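Local coordinates for protein magnesium-protoporphyrin O-methyltransferase (Synechocystis sp., PDB 4QDJ) that transfers a methyl group from S-adenosylmethionine to magnesium-protoporphyrin IX, making its 13-monomethyl ester in chlorophyll biosynthesis, at residues A[148-153]-A[199-204]. Residues are numbered along the deposited sequence; the frame is centred on the assembly and turned at random. Where two conformers were deposited one is given.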
ATOM      1  N   MET A 148      13.356  -1.766   0.874  1.00 14.04           N
ATOM      2  CA  MET A 148      12.126  -1.493   0.141  1.00 13.99           C
ATOM      3  C   MET A 148      11.788  -0.005   0.151  1.00 13.58           C
ATOM      4  O   MET A 148      11.449   0.568  -0.883  1.00 14.44           O
ATOM      5  CB  MET A 148      10.967  -2.306   0.719  1.00 14.79           C
ATOM      6  CG  MET A 148      11.079  -3.797   0.449  1.00 17.18           C
ATOM      7  SD  MET A 148       9.875  -4.786   1.355  0.69 16.19           S
ATOM      8  CE  MET A 148       8.333  -4.110   0.752  0.48 15.95           C
ATOM      9  N   ILE A 149      11.885   0.613   1.324  1.00 12.78           N
ATOM     10  CA  ILE A 149      11.621   2.042   1.453  1.00 13.26           C
ATOM     11  C   ILE A 149      12.595   2.862   0.611  1.00 13.89           C
ATOM     12  O   ILE A 149      12.200   3.818  -0.053  1.00 13.48           O
ATOM     13  CB  ILE A 149      11.681   2.495   2.926  1.00 12.67           C
ATOM     14  CG1 ILE A 149      10.520   1.880   3.711  1.00 12.95           C
ATOM     15  CG2 ILE A 149      11.635   4.012   3.023  1.00 13.85           C
ATOM     16  CD1 ILE A 149      10.618   2.081   5.206  1.00 14.76           C
ATOM     17  N   SER A 150      13.867   2.477   0.633  1.00 15.10           N
ATOM     18  CA  SER A 150      14.879   3.177  -0.148  0.69 15.55           C
ATOM     19  C   SER A 150      14.581   3.094  -1.642  1.00 15.44           C
ATOM     20  O   SER A 150      14.761   4.067  -2.374  1.00 16.62           O
ATOM     21  CB  SER A 150      16.274   2.628   0.158  0.69 16.44           C
ATOM     22  OG  SER A 150      16.629   2.883   1.507  0.69 16.88           O
ATOM     23  N   HIS A 151      14.111   1.938  -2.096  1.00 14.01           N
ATOM     24  CA  HIS A 151      13.771   1.802  -3.506  1.00 13.92           C
ATOM     25  C   HIS A 151      12.552   2.645  -3.867  1.00 13.63           C
ATOM     26  O   HIS A 151      12.541   3.324  -4.892  1.00 15.00           O
ATOM     27  CB  HIS A 151      13.521   0.349  -3.899  1.00 15.04           C
ATOM     28  CG  HIS A 151      13.258   0.171  -5.360  1.00 15.59           C
ATOM     29  ND1 HIS A 151      14.264   0.205  -6.303  1.00 18.35           N
ATOM     30  CD2 HIS A 151      12.105  -0.003  -6.046  1.00 15.68           C
ATOM     31  CE1 HIS A 151      13.742   0.038  -7.505  1.00 18.65           C
ATOM     32  NE2 HIS A 151      12.433  -0.088  -7.377  1.00 16.67           N
ATOM     33  N   LEU A 152      11.528   2.594  -3.022  1.00 12.18           N
ATOM     34  CA  LEU A 152      10.326   3.389  -3.243  1.00 11.20           C
ATOM     35  C   LEU A 152      10.656   4.876  -3.260  1.00 12.80           C
ATOM     36  O   LEU A 152      10.111   5.635  -4.066  1.00 13.82           O
ATOM     37  CB  LEU A 152       9.276   3.087  -2.172  1.00 12.83           C
ATOM     38  CG  LEU A 152       8.667   1.685  -2.216  1.00 14.87           C
ATOM     39  CD1 LEU A 152       7.722   1.482  -1.045  1.00 17.43           C
ATOM     40  CD2 LEU A 152       7.942   1.454  -3.536  1.00 17.47           C
ATOM     41  N   ALA A 153      11.562   5.283  -2.374  1.00 13.39           N
ATOM     42  CA  ALA A 153      11.990   6.675  -2.306  1.00 14.43           C
ATOM     43  C   ALA A 153      12.615   7.122  -3.623  1.00 15.09           C
ATOM     44  O   ALA A 153      12.433   8.261  -4.048  1.00 16.60           O
ATOM     45  CB  ALA A 153      12.966   6.877  -1.154  1.00 15.64           C
ATOM     46  N   ARG A 199      11.482   6.535  10.411  1.00 10.94           N
ATOM     47  CA  ARG A 199      11.837   7.937  10.211  1.00 10.31           C
ATOM     48  C   ARG A 199      13.306   8.102   9.827  1.00 12.46           C
ATOM     49  O   ARG A 199      13.647   8.967   9.021  1.00 13.63           O
ATOM     50  CB  ARG A 199      11.527   8.763  11.461  1.00 10.86           C
ATOM     51  CG  ARG A 199      10.048   9.046  11.677  1.00 11.11           C
ATOM     52  CD  ARG A 199       9.846   9.841  12.956  1.00 10.96           C
ATOM     53  NE  ARG A 199       8.447  10.168  13.203  1.00 12.10           N
ATOM     54  CZ  ARG A 199       7.919  11.379  13.052  1.00 11.16           C
ATOM     55  NH1 ARG A 199       8.674  12.394  12.653  1.00 12.54           N
ATOM     56  NH2 ARG A 199       6.632  11.573  13.306  1.00 11.23           N
ATOM     57  N   LYS A 200      14.168   7.269  10.406  1.00 12.05           N
ATOM     58  CA  LYS A 200      15.594   7.310  10.105  1.00 13.93           C
ATOM     59  C   LYS A 200      15.855   6.927   8.651  1.00 14.28           C
ATOM     60  O   LYS A 200      16.618   7.594   7.951  1.00 15.76           O
ATOM     61  CB  LYS A 200      16.369   6.386  11.052  1.00 15.89           C
ATOM     62  CG  LYS A 200      17.875   6.368  10.832  1.00 20.32           C
ATOM     63  CD  LYS A 200      18.470   7.758  10.967  1.00 23.43           C
ATOM     64  CE  LYS A 200      19.988   7.706  11.081  0.65 25.70           C
ATOM     65  NZ  LYS A 200      20.622   7.028   9.918  1.00 27.61           N
ATOM     66  N   ILE A 201      15.210   5.855   8.202  1.00 14.13           N
ATOM     67  CA  ILE A 201      15.344   5.395   6.823  1.00 14.55           C
ATOM     68  C   ILE A 201      14.847   6.456   5.844  1.00 13.98           C
ATOM     69  O   ILE A 201      15.477   6.714   4.819  1.00 14.95           O
ATOM     70  CB  ILE A 201      14.580   4.075   6.600  1.00 16.17           C
ATOM     71  CG1 ILE A 201      15.145   2.980   7.505  1.00 19.48           C
ATOM     72  CG2 ILE A 201      14.652   3.647   5.139  1.00 17.88           C
ATOM     73  CD1 ILE A 201      14.208   1.812   7.702  1.00 20.75           C
ATOM     74  N   LEU A 202      13.720   7.080   6.169  1.00 13.51           N
ATOM     75  CA  LEU A 202      13.179   8.145   5.333  1.00 13.49           C
ATOM     76  C   LEU A 202      14.132   9.337   5.284  1.00 14.81           C
ATOM     77  O   LEU A 202      14.370   9.910   4.221  1.00 16.34           O
ATOM     78  CB  LEU A 202      11.795   8.572   5.828  1.00 11.90           C
ATOM     79  CG  LEU A 202      10.674   7.567   5.550  1.00 11.43           C
ATOM     80  CD1 LEU A 202       9.406   7.922   6.320  1.00 10.97           C
ATOM     81  CD2 LEU A 202      10.389   7.485   4.055  1.00 12.38           C
ATOM     82  N   GLY A 203      14.683   9.696   6.440  1.00 15.43           N
ATOM     83  CA  GLY A 203      15.648  10.777   6.523  1.00 17.28           C
ATOM     84  C   GLY A 203      16.907  10.495   5.724  1.00 18.61           C
ATOM     85  O   GLY A 203      17.446  11.384   5.066  1.00 19.78           O
ATOM     86  N   ASP A 204      17.373   9.250   5.778  1.00 18.79           N
ATOM     87  CA  ASP A 204      18.560   8.840   5.030  1.00 20.34           C
ATOM     88  C   ASP A 204      18.346   8.976   3.525  1.00 20.11           C
ATOM     89  O   ASP A 204      19.297   9.171   2.767  1.00 21.54           O
ATOM     90  CB  ASP A 204      18.951   7.398   5.369  1.00 21.72           C
ATOM     91  CG  ASP A 204      19.534   7.259   6.766  1.00 26.05           C
ATOM     92  OD1 ASP A 204      19.954   8.283   7.347  1.00 27.72           O
ATOM     93  OD2 ASP A 204      19.581   6.120   7.276  0.55 25.62           O
TER
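In the conformer given, one of two, Ser150 OG is gripped by two groups, the backbone O of Ser146 one turn earlier in its own helix and the side-chain amide ND2 of Asn205. In this copy Ser150 OG also lies 4.2 Å from Ile201 CG2, at the margin of an otherwise apolar contact. The same Asn205 amide bonds to the backbone O of Ile201. In this conformer the amide therefore links the end of helix 195-204 to helix 142-155; with the other copy the link is in doubt.

No hydrogen bond runs directly between 148-153 and 199-204. The two are joined by methyl groups. Ile149 CG2 meets Ile201 CG2 at 3.7 Å and Leu202 CD2 at 3.8 Å, so a single methyl touches two neighbouring residues of the other helix. With chi1 at -67° in Ile149 and -61° in Ile201, CG1 lies anti to the carbonyl carbon and CG2 anti to the backbone N, which turns the CG2 methyls to each other. The two side chains cross at about a right angle.

On the sheet side of the contact, Ile149 and Leu202 both rest on Leu162 of strand 159-164, and Leu202 also touches Leu160. The segment axes approach to 9.6 Å and cross at -37°. The arrangement is that of two neighbouring helices packed on one face of the central sheet in the Rossmann-like fold of class I methyltransferases.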